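Local coordinates for protein DMATS type aromatic prenyltransferase (Streptomyces coelicolor, PDB 6ZS0) that probably transfers a dimethylallyl group from dimethylallyl diphosphate to C5 of the indole ring of tryptophan, as a bacterial prenyltransferase of the ABBA-barrel fold, at residues A254-H258 against G270-Y274; T223-L227 against L329-R333. One frame throughout, in Å; residues are numbered along the deposited sequence.

Both contacts lie in the closed antiparallel barrel of the ABBA fold, with centres about 10 Å apart. Contact 1 is the hairpin of strands 254-260 and 270-275, in the barrel wall. Contact 2 sets the loop 223-227, just before helix 229-240, on the outer face of strand 324-332. Strands 270-275 and 324-332 are neighbours, and backbone pairs such as Phe271 O with Gly331 N (2.7 Å) probably bond the two contacts directly. Along the chain, 223-227 comes first, then both strands of the hairpin, then 329-333. Contact 1 helps wall the lumen, where enzymes of this family bind substrates; contact 2 lies outside, over the end of the next strand, where Ser225 and Leu227 touch Phe271.

Contact 1: residues A254-H258 against G270-Y274; sequences AQSCH and GFTLY
Residues 254-258 and 270-274 are extended strands running antiparallel. Their axes come within 4.6 Å at 168°. Gln255 pairs with Tyr274 and Cys257 with Thr272 as hydrogen-bonded pairs. Ser256 with Leu273 and His258 with Phe271 are non-hydrogen-bonded pairs. Four backbone bonds join the strands: Gln255 N to Tyr274 O (3.2 Å), Tyr274 N to Gln255 O (2.8 Å), Cys257 N to Thr272 O (2.9 Å) and Thr272 N to Cys257 O (3.0 Å). Short CA-H...O contacts add to them, with Ser256 CA 3.1 Å from Thr272 O. This is a beta hairpin within the ten-stranded ABBA barrel. The backbones of the residues in the non-hydrogen-bonded pairs bond on to the neighbouring strands: Ser256 to Leu207 and His258 to Val205 on one side, Phe271 to Gly331 and Leu273 to Leu329 on the other. Gln255, Cys257, Thr272 and Tyr274 point to the inner face. Tyr274 (chi1 m, chi2 -98°) turns its ring edge to Cys257, with CE2 3.6 Å from Cys257 CB. Ser256, His258, Phe271 and Leu273 point outward, and Leu273 packs on Val232 and Phe235 of helix 229-240. Ser256 takes chi1 p and His258 chi1 m, so Ser256 OG and His258 NE2 hydrogen-bond at 2.8 Å. Ser256 OG also bonds His209 NE2. The His258 and Phe271 rings meet obliquely, centroids 5.4 Å apart, with His258 CE1 3.5 Å from Phe271 CD2.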
ATOM      1  N   ALA A 254      -7.403   3.905  10.984  1.00 18.39           N
ATOM      2  CA  ALA A 254      -6.358   4.668  10.313  1.00 18.10           C
ATOM      3  C   ALA A 254      -5.029   3.969  10.604  1.00 17.75           C
ATOM      4  O   ALA A 254      -4.957   3.171  11.550  1.00 16.80           O
ATOM      5  CB  ALA A 254      -6.342   6.118  10.716  1.00 18.49           C
ATOM      6  N   GLN A 255      -4.019   4.289   9.830  1.00 17.90           N
ATOM      7  CA  GLN A 255      -2.660   3.741  10.033  1.00 18.57           C
ATOM      8  C   GLN A 255      -1.673   4.873   9.946  1.00 18.45           C
ATOM      9  O   GLN A 255      -1.937   5.889   9.239  1.00 18.15           O
ATOM     10  CB  GLN A 255      -2.329   2.624   9.035  1.00 19.34           C
ATOM     11  CG  GLN A 255      -3.214   1.406   9.205  1.00 20.28           C
ATOM     12  CD  GLN A 255      -2.789   0.281   8.294  1.00 21.48           C
ATOM     13  OE1 GLN A 255      -1.601   0.103   8.004  1.00 22.14           O
ATOM     14  NE2 GLN A 255      -3.757  -0.533   7.911  1.00 23.18           N
ATOM     15  N   SER A 256      -0.545   4.709  10.625  1.00 18.41           N
ATOM     16  CA  SER A 256       0.624   5.582  10.408  1.00 18.73           C
ATOM     17  C   SER A 256       1.812   4.700  10.053  1.00 18.95           C
ATOM     18  O   SER A 256       1.829   3.525  10.462  1.00 19.28           O
ATOM     19  CB  SER A 256       0.913   6.487  11.596  1.00 18.99           C
ATOM     20  OG  SER A 256       1.200   5.721  12.759  1.00 19.46           O
ATOM     21  N   CYS A 257       2.758   5.254   9.343  1.00 19.81           N
ATOM     22  CA  CYS A 257       4.032   4.609   8.981  0.74 20.37           C
ATOM     23  C   CYS A 257       5.180   5.496   9.515  1.00 20.81           C
ATOM     24  O   CYS A 257       5.068   6.728   9.339  1.00 20.78           O
ATOM     25  CB  CYS A 257       4.090   4.466   7.462  0.74 20.81           C
ATOM     26  SG  CYS A 257       5.675   3.889   6.827  0.74 22.84           S
ATOM     27  N   HIS A 258       6.199   4.902  10.104  1.00 21.25           N
ATOM     28  CA  HIS A 258       7.375   5.615  10.671  1.00 21.98           C
ATOM     29  C   HIS A 258       8.608   5.023  10.029  1.00 22.65           C
ATOM     30  O   HIS A 258       8.822   3.792  10.210  1.00 22.07           O
ATOM     31  CB  HIS A 258       7.345   5.488  12.198  1.00 22.07           C
ATOM     32  CG  HIS A 258       6.015   5.896  12.735  1.00 22.17           C
ATOM     33  ND1 HIS A 258       5.787   7.155  13.234  1.00 22.12           N
ATOM     34  CD2 HIS A 258       4.830   5.245  12.773  1.00 22.00           C
ATOM     35  CE1 HIS A 258       4.523   7.262  13.574  1.00 22.14           C
ATOM     36  NE2 HIS A 258       3.901   6.090  13.296  1.00 22.21           N
ATOM     37  N   GLY A 270      10.850   9.869   8.661  1.00 27.27           N
ATOM     38  CA  GLY A 270       9.682   9.987   7.776  1.00 26.28           C
ATOM     39  C   GLY A 270       8.434   9.530   8.478  1.00 24.61           C
ATOM     40  O   GLY A 270       8.541   8.689   9.401  1.00 24.34           O
ATOM     41  N   PHE A 271       7.303  10.133   8.123  1.00 23.86           N
ATOM     42  CA  PHE A 271       5.988   9.831   8.730  1.00 23.00           C
ATOM     43  C   PHE A 271       4.895   9.912   7.670  1.00 22.09           C
ATOM     44  O   PHE A 271       4.836  10.899   6.919  1.00 22.24           O
ATOM     45  CB  PHE A 271       5.705  10.797   9.869  1.00 23.32           C
ATOM     46  CG  PHE A 271       4.279  10.771  10.342  1.00 23.16           C
ATOM     47  CD1 PHE A 271       3.364  11.706   9.893  1.00 23.38           C
ATOM     48  CD2 PHE A 271       3.843   9.782  11.206  1.00 23.05           C
ATOM     49  CE1 PHE A 271       2.049  11.685  10.339  1.00 23.86           C
ATOM     50  CE2 PHE A 271       2.527   9.762  11.641  1.00 22.81           C
ATOM     51  CZ  PHE A 271       1.633  10.722  11.218  1.00 23.15           C
ATOM     52  N   THR A 272       4.005   8.909   7.636  1.00 20.73           N
ATOM     53  CA  THR A 272       2.833   8.950   6.735  1.00 19.72           C
ATOM     54  C   THR A 272       1.581   8.647   7.547  1.00 18.64           C
ATOM     55  O   THR A 272       1.627   7.714   8.413  1.00 18.13           O
ATOM     56  CB  THR A 272       2.972   7.971   5.560  1.00 19.61           C
ATOM     57  OG1 THR A 272       4.171   8.290   4.844  1.00 20.58           O
ATOM     58  CG2 THR A 272       1.770   8.023   4.638  1.00 19.53           C
ATOM     59  N   LEU A 273       0.518   9.415   7.308  1.00 17.82           N
ATOM     60  CA  LEU A 273      -0.834   9.106   7.837  1.00 17.50           C
ATOM     61  C   LEU A 273      -1.752   8.619   6.721  1.00 16.91           C
ATOM     62  O   LEU A 273      -1.836   9.293   5.690  1.00 16.71           O
ATOM     63  CB  LEU A 273      -1.431  10.345   8.497  1.00 17.92           C
ATOM     64  CG  LEU A 273      -2.804  10.137   9.136  1.00 18.16           C
ATOM     65  CD1 LEU A 273      -2.717   9.226  10.334  1.00 18.32           C
ATOM     66  CD2 LEU A 273      -3.410  11.466   9.563  1.00 18.74           C
ATOM     67  N   TYR A 274      -2.368   7.453   6.929  1.00 16.50           N
ATOM     68  CA  TYR A 274      -3.278   6.772   5.974  1.00 16.74           C
ATOM     69  C   TYR A 274      -4.706   6.844   6.525  1.00 16.62           C
ATOM     70  O   TYR A 274      -4.961   6.401   7.677  1.00 16.10           O
ATOM     71  CB  TYR A 274      -2.892   5.302   5.793  1.00 17.07           C
ATOM     72  CG  TYR A 274      -1.475   5.050   5.327  1.00 17.82           C
ATOM     73  CD1 TYR A 274      -1.181   4.810   3.987  1.00 18.20           C
ATOM     74  CD2 TYR A 274      -0.429   5.035   6.233  1.00 18.18           C
ATOM     75  CE1 TYR A 274       0.132   4.592   3.565  1.00 18.62           C
ATOM     76  CE2 TYR A 274       0.875   4.784   5.835  1.00 18.49           C
ATOM     77  CZ  TYR A 274       1.165   4.593   4.499  1.00 18.67           C
ATOM     78  OH  TYR A 274       2.465   4.390   4.104  1.00 20.12           O
TER

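Contact 2: residues T223-L227 against L329-R333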
ATOM      1  N   THR A 223       8.188  17.337  14.055  1.00 43.49           N
ATOM      2  CA  THR A 223       8.597  18.245  12.945  1.00 45.68           C
ATOM      3  C   THR A 223       9.659  17.590  12.047  1.00 45.56           C
ATOM      4  O   THR A 223       9.532  17.710  10.794  1.00 46.30           O
ATOM      5  CB  THR A 223       9.099  19.577  13.525  1.00 47.41           C
ATOM      6  OG1 THR A 223       9.552  20.379  12.437  1.00 49.97           O
ATOM      7  CG2 THR A 223      10.204  19.424  14.554  1.00 48.28           C
ATOM      8  N   ASP A 224      10.635  16.899  12.655  1.00 44.83           N
ATOM      9  CA  ASP A 224      11.840  16.335  11.989  1.00 44.93           C
ATOM     10  C   ASP A 224      11.503  15.092  11.148  1.00 41.57           C
ATOM     11  O   ASP A 224      12.458  14.463  10.636  1.00 39.77           O
ATOM     12  CB  ASP A 224      12.927  16.008  13.015  1.00 47.45           C
ATOM     13  CG  ASP A 224      12.600  14.875  13.980  1.00 48.72           C
ATOM     14  OD1 ASP A 224      13.553  14.195  14.410  1.00 50.52           O
ATOM     15  OD2 ASP A 224      11.403  14.693  14.324  1.00 49.84           O
ATOM     16  N   SER A 225      10.226  14.743  10.978  1.00 37.86           N
ATOM     17  CA  SER A 225       9.815  13.627  10.085  1.00 36.18           C
ATOM     18  C   SER A 225       8.941  14.133   8.922  1.00 34.94           C
ATOM     19  O   SER A 225       8.416  13.283   8.192  1.00 33.84           O
ATOM     20  CB  SER A 225       9.176  12.499  10.861  1.00 35.36           C
ATOM     21  OG  SER A 225       8.082  12.959  11.621  1.00 35.52           O
ATOM     22  N   GLY A 226       8.852  15.461   8.711  1.00 35.28           N
ATOM     23  CA  GLY A 226       8.486  16.060   7.405  1.00 34.85           C
ATOM     24  C   GLY A 226       7.123  16.739   7.363  1.00 34.16           C
ATOM     25  O   GLY A 226       6.849  17.391   6.354  1.00 34.27           O
ATOM     26  N   LEU A 227       6.258  16.548   8.365  1.00 33.52           N
ATOM     27  CA  LEU A 227       4.907  17.176   8.417  1.00 33.28           C
ATOM     28  C   LEU A 227       4.808  18.061   9.653  1.00 34.56           C
ATOM     29  O   LEU A 227       5.518  17.782  10.648  1.00 35.30           O
ATOM     30  CB  LEU A 227       3.807  16.106   8.459  1.00 31.22           C
ATOM     31  CG  LEU A 227       3.754  15.137   7.280  1.00 30.30           C
ATOM     32  CD1 LEU A 227       2.517  14.253   7.380  1.00 28.57           C
ATOM     33  CD2 LEU A 227       3.755  15.866   5.950  1.00 30.21           C
ATOM     34  N   LEU A 329      -1.034  11.250   3.486  1.00 18.78           N
ATOM     35  CA  LEU A 329      -0.111  12.411   3.488  1.00 19.65           C
ATOM     36  C   LEU A 329       1.229  11.922   4.032  1.00 19.99           C
ATOM     37  O   LEU A 329       1.278  11.447   5.174  1.00 19.21           O
ATOM     38  CB  LEU A 329      -0.721  13.513   4.335  1.00 20.75           C
ATOM     39  CG  LEU A 329       0.080  14.810   4.378  1.00 21.86           C
ATOM     40  CD1 LEU A 329       0.145  15.435   3.000  1.00 22.15           C
ATOM     41  CD2 LEU A 329      -0.517  15.747   5.408  1.00 22.40           C
ATOM     42  N   ALA A 330       2.281  12.054   3.233  1.00 21.21           N
ATOM     43  CA  ALA A 330       3.590  11.420   3.472  1.00 23.08           C
ATOM     44  C   ALA A 330       4.645  12.518   3.619  1.00 25.00           C
ATOM     45  O   ALA A 330       4.815  13.289   2.671  1.00 25.37           O
ATOM     46  CB  ALA A 330       3.935  10.483   2.346  1.00 22.90           C
ATOM     47  N   GLY A 331       5.270  12.574   4.782  1.00 26.83           N
ATOM     48  CA  GLY A 331       6.379  13.484   5.089  1.00 29.37           C
ATOM     49  C   GLY A 331       7.708  12.748   5.117  1.00 31.07           C
ATOM     50  O   GLY A 331       7.760  11.557   5.509  1.00 29.32           O
ATOM     51  N   GLN A 332       8.755  13.446   4.711  1.00 34.12           N
ATOM     52  CA  GLN A 332      10.163  13.023   4.848  1.00 37.30           C
ATOM     53  C   GLN A 332      10.978  14.271   5.186  1.00 38.96           C
ATOM     54  O   GLN A 332      10.759  15.294   4.548  1.00 38.43           O
ATOM     55  CB  GLN A 332      10.659  12.333   3.580  1.00 39.02           C
ATOM     56  CG  GLN A 332      10.840  10.835   3.755  1.00 40.84           C
ATOM     57  CD  GLN A 332      12.036  10.489   4.618  1.00 43.07           C
ATOM     58  OE1 GLN A 332      13.073  11.155   4.578  1.00 45.25           O
ATOM     59  NE2 GLN A 332      11.909   9.414   5.388  1.00 43.25           N
ATOM     60  N   ARG A 333      11.815  14.177   6.209  1.00 41.08           N
ATOM     61  CA  ARG A 333      12.739  15.251   6.650  1.00 44.89           C
ATOM     62  C   ARG A 333      13.358  15.944   5.423  1.00 46.86           C
ATOM     63  O   ARG A 333      13.891  15.233   4.547  1.00 46.33           O
ATOM     64  CB  ARG A 333      13.798  14.622   7.553  1.00 46.40           C
ATOM     65  CG  ARG A 333      14.812  15.598   8.126  1.00 49.07           C
ATOM     66  CD  ARG A 333      15.838  14.827   8.931  1.00 50.78           C
ATOM     67  NE  ARG A 333      15.252  14.229  10.122  1.00 51.65           N
ATOM     68  CZ  ARG A 333      15.802  13.242  10.830  1.00 52.72           C
ATOM     69  NH1 ARG A 333      16.967  12.725  10.467  1.00 54.06           N
ATOM     70  NH2 ARG A 333      15.176  12.766  11.893  1.00 51.72           N
TER
HETATM   71  O   HOH W   1       7.644  16.202   3.831  1.00 28.36           O
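This is a loop-on-sheet contact on the outside of the ABBA barrel. The loop leading into helix 229-240 lies over the end of strand 324-332, running roughly opposite to it (157°). Two glycines let the backbones come close: Gly226 CA and Gly331 CA are 4.1 Å apart. A CB on either would clash with the other segment. At its positive phi (111°), a CB on Gly226 would also jam against Ser225 O, which by itself calls for glycine. Gly226 N bonds back to Thr223 O at 3.1 Å, closing a turn. Leu227 fills the helix-side end, with CD2 3.6 Å from Gly331 CA and CD1 3.9 Å from Leu329 CG. At the other end, Arg333 NE donates to Asp224 O (2.9 Å), and NH2 forms a salt bridge with Asp224 OD1 (3.3 Å), whose hydrogen bond is weak. The stronger partner of Asp224 is Arg267, and Arg333 also pairs with Asp262. A water lies 2.9 Å from Gly226 O, to which it can donate, and accepts from Gln332 N (3.1 Å).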